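PDB 3I4K: muconate lactonizing enzyme from Corynebacterium glutamicum, which belongs to the enolase superfamily, pairing a mandelate racemase/muconate lactonizing enzyme type N-terminal domain with a barrel-type C-terminal domain that carries a magnesium ion. Local coordinates for residues A[50-55]-A[306-311]; A[75-80]-A[97-102]; A[272-277]-A[287-292]. One frame throughout, in Å; residues are numbered along the deposited sequence.

Contact 1 of 3, residues A[50-55]-A[306-311]; sequences YGEGVV and EGPIGT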
loop_
_atom_site.group_PDB
_atom_site.type_symbol
_atom_site.label_atom_id
_atom_site.label_comp_id
_atom_site.label_asym_id
_atom_site.label_seq_id
_atom_site.Cartn_x
_atom_site.Cartn_y
_atom_site.Cartn_z
ATOM N N TYR A 50 -21.672 2.082 -5.102
ATOM C CA TYR A 50 -22.174 1.768 -3.767
ATOM C C TYR A 50 -21.126 1.306 -2.760
ATOM O O TYR A 50 -20.178 0.593 -3.104
ATOM C CB TYR A 50 -23.267 0.705 -3.869
ATOM C CG TYR A 50 -24.486 1.172 -4.621
ATOM C CD1 TYR A 50 -25.386 2.066 -4.041
ATOM C CD2 TYR A 50 -24.727 0.748 -5.928
ATOM C CE1 TYR A 50 -26.492 2.527 -4.741
ATOM C CE2 TYR A 50 -25.831 1.205 -6.639
ATOM C CZ TYR A 50 -26.712 2.093 -6.040
ATOM O OH TYR A 50 -27.814 2.545 -6.732
ATOM N N GLY A 51 -21.323 1.719 -1.510
ATOM C CA GLY A 51 -20.425 1.355 -0.427
ATOM C C GLY A 51 -21.231 1.164 0.844
ATOM O O GLY A 51 -22.311 1.742 0.978
ATOM N N GLU A 52 -20.715 0.367 1.780
ATOM C CA GLU A 52 -21.418 0.101 3.034
ATOM C C GLU A 52 -20.812 0.675 4.315
ATOM O O GLU A 52 -19.617 0.534 4.572
ATOM C CB GLU A 52 -21.588 -1.410 3.229
ATOM C CG GLU A 52 -22.677 -2.056 2.371
ATOM C CD GLU A 52 -22.879 -3.522 2.699
ATOM O OE1 GLU A 52 -22.478 -3.946 3.801
ATOM O OE2 GLU A 52 -23.452 -4.254 1.871
ATOM N N GLY A 53 -21.655 1.323 5.115
ATOM C CA GLY A 53 -21.234 1.843 6.405
ATOM C C GLY A 53 -21.809 0.792 7.341
ATOM O O GLY A 53 -22.994 0.838 7.677
ATOM N N VAL A 54 -20.981 -0.160 7.768
ATOM C CA VAL A 54 -21.473 -1.254 8.594
ATOM C C VAL A 54 -20.506 -1.803 9.651
ATOM O O VAL A 54 -19.315 -1.961 9.390
ATOM C CB VAL A 54 -21.897 -2.420 7.663
ATOM C CG1 VAL A 54 -20.717 -2.823 6.775
ATOM C CG2 VAL A 54 -22.385 -3.605 8.466
ATOM N N VAL A 55 -21.045 -2.086 10.838
ATOM C CA VAL A 55 -20.292 -2.653 11.958
ATOM C C VAL A 55 -21.014 -3.932 12.378
ATOM O O VAL A 55 -22.175 -4.129 12.039
ATOM C CB VAL A 55 -20.234 -1.703 13.175
ATOM C CG1 VAL A 55 -19.395 -0.482 12.847
ATOM C CG2 VAL A 55 -21.650 -1.295 13.595
ATOM N N GLU A 306 -20.542 -7.666 6.675
ATOM C CA GLU A 306 -21.010 -6.794 5.603
ATOM C C GLU A 306 -22.124 -7.468 4.824
ATOM O O GLU A 306 -22.230 -8.701 4.808
ATOM C CB GLU A 306 -19.886 -6.476 4.602
ATOM C CG GLU A 306 -18.703 -5.683 5.148
ATOM C CD GLU A 306 -17.691 -6.546 5.877
ATOM O OE1 GLU A 306 -17.860 -7.783 5.905
ATOM O OE2 GLU A 306 -16.721 -5.980 6.417
ATOM N N GLY A 307 -22.948 -6.649 4.179
ATOM C CA GLY A 307 -24.008 -7.180 3.350
ATOM C C GLY A 307 -23.347 -7.579 2.037
ATOM O O GLY A 307 -22.118 -7.686 1.980
ATOM N N PRO A 308 -24.118 -7.801 0.961
ATOM C CA PRO A 308 -23.531 -8.189 -0.327
ATOM C C PRO A 308 -22.566 -7.161 -0.912
ATOM O O PRO A 308 -21.526 -7.526 -1.452
ATOM C CB PRO A 308 -24.758 -8.413 -1.210
ATOM C CG PRO A 308 -25.774 -7.464 -0.618
ATOM C CD PRO A 308 -25.582 -7.703 0.861
ATOM N N ILE A 309 -22.905 -5.883 -0.805
ATOM C CA ILE A 309 -22.048 -4.829 -1.332
ATOM C C ILE A 309 -20.712 -4.786 -0.583
ATOM O O ILE A 309 -19.645 -4.821 -1.195
ATOM C CB ILE A 309 -22.742 -3.443 -1.225
ATOM C CG1 ILE A 309 -23.808 -3.308 -2.321
ATOM C CG2 ILE A 309 -21.729 -2.327 -1.354
ATOM C CD1 ILE A 309 -23.253 -3.398 -3.741
ATOM N N GLY A 310 -20.782 -4.718 0.744
ATOM C CA GLY A 310 -19.571 -4.656 1.539
ATOM C C GLY A 310 -18.687 -5.871 1.367
ATOM O O GLY A 310 -17.458 -5.754 1.305
ATOM N N THR A 311 -19.314 -7.040 1.297
ATOM C CA THR A 311 -18.599 -8.294 1.134
ATOM C C THR A 311 -17.911 -8.352 -0.228
ATOM O O THR A 311 -16.817 -8.898 -0.359
ATOM C CB THR A 311 -19.566 -9.479 1.269
ATOM O OG1 THR A 311 -20.134 -9.482 2.590
ATOM C CG2 THR A 311 -18.849 -10.793 1.010
#
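Glu52 reaches from strand 48-53 of the N-terminal domain to the first turn of helix 308-320, so that one carboxylate ties the antiparallel sheet to the barrel domain of this enolase-superfamily fold. The polar part of the contact is a grip on backbone N-H groups at the helix start. The N-H of Gly307, the N-cap residue, donates to Glu52 OE1 (N to OE1 2.8 Å), which accepts on its syn lone pair, the one on the side of OE2. Gly310 N binds Glu52 OE2 at 2.9 Å with a fairly straight N-H...O angle of 166°, yet its N lies above the carboxylate plane, 85° out of it. OE2 also takes a bond from Tyr340 OH outside the two segments. The extended chain beyond CG (chi2 -175°) carries the acid group to the turn. A negative group here would be favoured by the partial positive charge of the helix N-terminus.

Apolar contacts lie on both sides of this acid. Ile309 crosses Glu52 obliquely, its CG2 3.9 Å from Glu52 CG, and sends CD1 to Tyr50 CB at 4.1 Å. Its CG2 also makes a van der Waals contact with Tyr50 O at 3.7 Å. Further along the chain, Val54 CG1 meets Glu306 CG at 3.9 Å, the two side chains crossing at about a right angle; Glu306 OE2 itself is held by Thr277 OG1 and Ser304 N.

Within the helix start, Gly307 O accepts twice from Thr311, from its backbone N at 3.0 Å and from its OG1 at 2.7 Å.

Contact 2 of 3, residues A[75-80]-A[97-102]; sequences GYLAPV and ERVVAR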
loop_
_atom_site.group_PDB
_atom_site.type_symbol
_atom_site.label_atom_id
_atom_site.label_comp_id
_atom_site.label_asym_id
_atom_site.label_seq_id
_atom_site.Cartn_x
_atom_site.Cartn_y
_atom_site.Cartn_z
ATOM N N GLY A 75 -23.576 14.849 6.950
ATOM C CA GLY A 75 -23.163 16.178 7.360
ATOM C C GLY A 75 -21.720 16.631 7.246
ATOM O O GLY A 75 -21.467 17.834 7.281
ATOM N N TYR A 76 -20.768 15.710 7.106
ATOM C CA TYR A 76 -19.369 16.129 7.033
ATOM C C TYR A 76 -18.525 15.562 5.897
ATOM O O TYR A 76 -17.785 16.299 5.254
ATOM C CB TYR A 76 -18.667 15.829 8.362
ATOM C CG TYR A 76 -19.352 16.423 9.566
ATOM C CD1 TYR A 76 -20.396 15.752 10.200
ATOM C CD2 TYR A 76 -18.974 17.670 10.060
ATOM C CE1 TYR A 76 -21.046 16.313 11.299
ATOM C CE2 TYR A 76 -19.618 18.235 11.152
ATOM C CZ TYR A 76 -20.652 17.550 11.765
ATOM O OH TYR A 76 -21.298 18.118 12.838
ATOM N N LEU A 77 -18.626 14.261 5.652
ATOM C CA LEU A 77 -17.833 13.624 4.605
ATOM C C LEU A 77 -18.316 13.891 3.178
ATOM O O LEU A 77 -17.564 14.385 2.338
ATOM C CB LEU A 77 -17.783 12.110 4.842
ATOM C CG LEU A 77 -17.316 11.637 6.223
ATOM C CD1 LEU A 77 -17.290 10.122 6.244
ATOM C CD2 LEU A 77 -15.937 12.199 6.535
ATOM N N ALA A 78 -19.570 13.545 2.912
ATOM C CA ALA A 78 -20.164 13.713 1.589
ATOM C C ALA A 78 -19.902 15.071 0.941
ATOM O O ALA A 78 -19.418 15.149 -0.188
ATOM C CB ALA A 78 -21.653 13.461 1.675
ATOM N N PRO A 79 -20.205 16.161 1.653
ATOM C CA PRO A 79 -19.990 17.498 1.098
ATOM C C PRO A 79 -18.590 17.773 0.573
ATOM O O PRO A 79 -18.372 18.767 -0.123
ATOM C CB PRO A 79 -20.372 18.419 2.257
ATOM C CG PRO A 79 -20.068 17.588 3.465
ATOM C CD PRO A 79 -20.620 16.246 3.063
ATOM N N VAL A 80 -17.639 16.905 0.901
ATOM C CA VAL A 80 -16.274 17.109 0.436
ATOM C C VAL A 80 -16.130 16.589 -0.989
ATOM O O VAL A 80 -15.398 17.162 -1.795
ATOM C CB VAL A 80 -15.232 16.386 1.350
ATOM C CG1 VAL A 80 -13.819 16.630 0.821
ATOM C CG2 VAL A 80 -15.342 16.899 2.795
ATOM N N GLU A 97 -9.856 13.744 6.090
ATOM C CA GLU A 97 -9.186 13.880 7.381
ATOM C C GLU A 97 -9.278 15.299 7.933
ATOM O O GLU A 97 -9.292 15.501 9.149
ATOM C CB GLU A 97 -7.707 13.490 7.261
ATOM C CG GLU A 97 -7.481 12.053 6.858
ATOM C CD GLU A 97 -8.214 11.091 7.766
ATOM O OE1 GLU A 97 -8.003 11.153 9.002
ATOM O OE2 GLU A 97 -9.006 10.281 7.240
ATOM N N ARG A 98 -9.351 16.287 7.048
ATOM C CA ARG A 98 -9.421 17.671 7.502
ATOM C C ARG A 98 -10.755 18.032 8.152
ATOM O O ARG A 98 -10.831 18.982 8.933
ATOM C CB ARG A 98 -9.136 18.626 6.333
ATOM C CG ARG A 98 -7.741 18.474 5.728
ATOM C CD ARG A 98 -7.533 19.427 4.555
ATOM N NE ARG A 98 -7.575 20.835 4.956
ATOM C CZ ARG A 98 -6.602 21.465 5.612
ATOM N NH1 ARG A 98 -5.488 20.822 5.949
ATOM N NH2 ARG A 98 -6.747 22.741 5.940
ATOM N N VAL A 99 -11.801 17.265 7.851
ATOM C CA VAL A 99 -13.128 17.543 8.402
ATOM C C VAL A 99 -13.591 16.566 9.480
ATOM O O VAL A 99 -14.405 16.923 10.341
ATOM C CB VAL A 99 -14.199 17.576 7.285
ATOM C CG1 VAL A 99 -13.768 18.529 6.188
ATOM C CG2 VAL A 99 -14.422 16.187 6.723
ATOM N N VAL A 100 -13.083 15.336 9.427
ATOM C CA VAL A 100 -13.449 14.320 10.407
ATOM C C VAL A 100 -12.272 13.400 10.732
ATOM O O VAL A 100 -11.773 12.686 9.865
ATOM C CB VAL A 100 -14.617 13.437 9.903
ATOM C CG1 VAL A 100 -14.975 12.402 10.956
ATOM C CG2 VAL A 100 -15.832 14.296 9.583
ATOM N N ALA A 101 -11.830 13.427 11.986
ATOM C CA ALA A 101 -10.736 12.571 12.414
ATOM C C ALA A 101 -11.349 11.218 12.761
ATOM O O ALA A 101 -12.528 11.145 13.109
ATOM C CB ALA A 101 -10.047 13.166 13.625
ATOM N N ARG A 102 -10.554 10.156 12.644
ATOM C CA ARG A 102 -11.003 8.799 12.942
ATOM C C ARG A 102 -12.260 8.419 12.162
ATOM O O ARG A 102 -12.315 8.610 10.945
ATOM C CB ARG A 102 -11.232 8.647 14.452
ATOM C CG ARG A 102 -10.056 9.180 15.264
ATOM C CD ARG A 102 -10.047 8.751 16.720
ATOM N NE ARG A 102 -8.920 9.385 17.397
ATOM C CZ ARG A 102 -8.369 8.953 18.528
ATOM N NH1 ARG A 102 -8.836 7.869 19.133
ATOM N NH2 ARG A 102 -7.340 9.608 19.049
#
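Val99 meets Tyr76 and Val80, one turn apart on helix 66-81, and has the most surface buried here. Its CG2 lies 3.7 Å from the carbonyl O of Tyr76, placed there by a first torsion that sets CG2 between the backbone N and the carbonyl carbon. The same methyl is 4.3 Å from Leu77 CD2. Toward Val80 the two valines reach tip to tip, with Val99 CG1 4.1 Å from Val80 CG2.

Val100 comes next, and its work is done by CG2, anti to the carbonyl carbon. This methyl meets two neighbours: Tyr76 CB at 3.4 Å, a close approach, and Leu77 CD2 at 3.7 Å. Both side chains cross that of Val100 at about a right angle. Together these contacts join two helices of the N-terminal domain, 66-81 and 89-99, at the ends of both: helix 66-81 has a wider turn at 75-77 and a kink at 79-80, while helix 89-99 is weakly bonded over its last residues, and Val100 already lies in the loop that follows.

Tyr76 takes part chiefly through its CB and backbone O, since its ring leads away; Val100 CG2 stands obliquely to that ring, 4.1 Å from CG. On the inner side, Leu77 also packs on Ala106, Lys107 and Val110 of helix 104-121. Lys107 NZ donates to the backbone O of Val100 and of Arg102 and forms a salt bridge with Glu97 OE2.

Contact 3 of 3, residues A[272-277]-A[287-292]; sequences IALKTT and KIAAIA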
loop_
_atom_site.group_PDB
_atom_site.type_symbol
_atom_site.label_atom_id
_atom_site.label_comp_id
_atom_site.label_asym_id
_atom_site.label_seq_id
_atom_site.Cartn_x
_atom_site.Cartn_y
_atom_site.Cartn_z
ATOM N N ILE A 272 -3.568 -10.699 11.422
ATOM C CA ILE A 272 -4.333 -9.462 11.535
ATOM C C ILE A 272 -5.650 -9.610 10.775
ATOM O O ILE A 272 -5.659 -9.987 9.600
ATOM C CB ILE A 272 -3.576 -8.258 10.949
ATOM C CG1 ILE A 272 -2.404 -7.884 11.867
ATOM C CG2 ILE A 272 -4.528 -7.062 10.796
ATOM C CD1 ILE A 272 -1.667 -6.652 11.424
ATOM N N ALA A 273 -6.758 -9.320 11.454
ATOM C CA ALA A 273 -8.081 -9.408 10.834
ATOM C C ALA A 273 -8.272 -8.136 10.021
ATOM O O ALA A 273 -8.615 -7.092 10.564
ATOM C CB ALA A 273 -9.165 -9.523 11.913
ATOM N N LEU A 274 -8.022 -8.227 8.719
ATOM C CA LEU A 274 -8.144 -7.080 7.831
ATOM C C LEU A 274 -9.551 -6.973 7.255
ATOM O O LEU A 274 -10.050 -7.899 6.625
ATOM C CB LEU A 274 -7.071 -7.195 6.738
ATOM C CG LEU A 274 -7.032 -6.557 5.347
ATOM C CD1 LEU A 274 -7.932 -5.345 5.212
ATOM C CD2 LEU A 274 -5.574 -6.212 5.063
ATOM N N LYS A 275 -10.189 -5.835 7.503
ATOM C CA LYS A 275 -11.546 -5.579 7.035
ATOM C C LYS A 275 -11.555 -4.218 6.350
ATOM O O LYS A 275 -11.185 -3.204 6.957
ATOM C CB LYS A 275 -12.517 -5.549 8.219
ATOM C CG LYS A 275 -12.413 -6.733 9.160
ATOM C CD LYS A 275 -13.420 -6.608 10.309
ATOM C CE LYS A 275 -13.308 -7.786 11.276
ATOM N NZ LYS A 275 -14.126 -7.605 12.499
ATOM N N THR A 276 -11.981 -4.192 5.092
ATOM C CA THR A 276 -12.020 -2.949 4.334
ATOM C C THR A 276 -12.892 -1.895 5.004
ATOM O O THR A 276 -12.645 -0.697 4.876
ATOM C CB THR A 276 -12.503 -3.214 2.890
ATOM O OG1 THR A 276 -13.768 -3.901 2.918
ATOM C CG2 THR A 276 -11.485 -4.083 2.156
ATOM N N THR A 277 -13.898 -2.343 5.743
ATOM C CA THR A 277 -14.788 -1.419 6.433
ATOM C C THR A 277 -14.127 -0.780 7.658
ATOM O O THR A 277 -14.115 0.450 7.802
ATOM C CB THR A 277 -16.100 -2.125 6.861
ATOM O OG1 THR A 277 -15.801 -3.403 7.441
ATOM C CG2 THR A 277 -17.010 -2.329 5.645
ATOM N N LYS A 287 -2.704 -0.399 2.957
ATOM C CA LYS A 287 -1.648 -0.009 3.885
ATOM C C LYS A 287 -1.516 -1.028 5.011
ATOM O O LYS A 287 -0.402 -1.397 5.392
ATOM C CB LYS A 287 -1.927 1.384 4.449
ATOM C CG LYS A 287 -2.071 2.456 3.364
ATOM C CD LYS A 287 -2.259 3.826 3.981
ATOM C CE LYS A 287 -2.562 4.881 2.930
ATOM N NZ LYS A 287 -2.832 6.188 3.581
ATOM N N ILE A 288 -2.648 -1.494 5.535
ATOM C CA ILE A 288 -2.610 -2.484 6.610
ATOM C C ILE A 288 -1.847 -3.703 6.103
ATOM O O ILE A 288 -0.963 -4.224 6.778
ATOM C CB ILE A 288 -4.035 -2.963 7.029
ATOM C CG1 ILE A 288 -4.885 -1.787 7.521
ATOM C CG2 ILE A 288 -3.915 -4.036 8.113
ATOM C CD1 ILE A 288 -4.497 -1.203 8.896
ATOM N N ALA A 289 -2.194 -4.154 4.901
ATOM C CA ALA A 289 -1.553 -5.327 4.317
ATOM C C ALA A 289 -0.044 -5.157 4.130
ATOM O O ALA A 289 0.734 -6.079 4.403
ATOM C CB ALA A 289 -2.210 -5.665 2.982
ATOM N N ALA A 290 0.360 -3.980 3.656
ATOM C CA ALA A 290 1.776 -3.684 3.422
ATOM C C ALA A 290 2.581 -3.812 4.711
ATOM O O ALA A 290 3.639 -4.432 4.729
ATOM C CB ALA A 290 1.928 -2.273 2.871
ATOM N N ILE A 291 2.065 -3.213 5.781
ATOM C CA ILE A 291 2.740 -3.246 7.071
ATOM C C ILE A 291 2.771 -4.668 7.624
ATOM O O ILE A 291 3.826 -5.164 8.004
ATOM C CB ILE A 291 2.053 -2.275 8.050
ATOM C CG1 ILE A 291 2.260 -0.841 7.549
ATOM C CG2 ILE A 291 2.604 -2.452 9.461
ATOM C CD1 ILE A 291 1.292 0.164 8.147
ATOM N N ALA A 292 1.623 -5.332 7.655
ATOM C CA ALA A 292 1.569 -6.708 8.149
ATOM C C ALA A 292 2.571 -7.594 7.387
ATOM O O ALA A 292 3.399 -8.293 7.990
ATOM C CB ALA A 292 0.146 -7.258 7.988
#
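Ile288 opens the contact on the helix side, setting its CG2 branch against two residues of strand 271-274. With CG2 anti to the backbone N, this methyl comes 4.1 Å from Ile272 CG2, the two isoleucines crossing obliquely, and equally far from Leu274 CD2. The CG1 arm leads away from the strand, and the side chain also touches Pro257 of the preceding helix.

Ala289 follows, and here the partner is Leu274 alone. Leu274 CD2 lies 4.0 Å from Ala289 CB and as far from Ala289 N, so one leucine methyl rests on both the side chain and the backbone of the helix.

One turn after Ile288 comes Ala292, whose N bonds back to Ile288 O. The CB of Ala292 receives the tip of Ile272, with Ile272 CD1 3.9 Å away; the extended chi2 (-176°) carries that methyl to the alanine.

The strand and helix run nearly antiparallel, at 159°, with their axes 9.8 Å apart. This is the first half of a beta-alpha-beta crossover in the barrel domain: helix 282-294 packs on the outside of strand 271-274 and returns the chain to the parallel strand 298-301, whose Cys299 touches both Leu274 and Ala292. Helix 257-266 borders the contact through Pro257 and Ala260, and Lys287 makes a salt bridge to Glu293 of the second subunit.

How the contacts relate
Contacts 1 and 3 are buried, while contact 2 lies farther out and only partly covered. Contact 1 joins the two domains and is the polar one, with a carboxylate bound to backbone N-H groups; contacts 2 and 3 are side-chain packing of apolar groups, between helix 66-81 and the end of helix 89-99 with the loop after it in one and strand to helix within the barrel in the other. Contacts 1 and 3 meet through Glu306 and Thr277, and Val54 CG1 packs on Thr277 CG2 at 3.9 Å. Contact 2 touches neither, although its helix 66-81 follows strand 48-53 of contact 1 in the chain. Its centre is about 19 Å from that of contact 1.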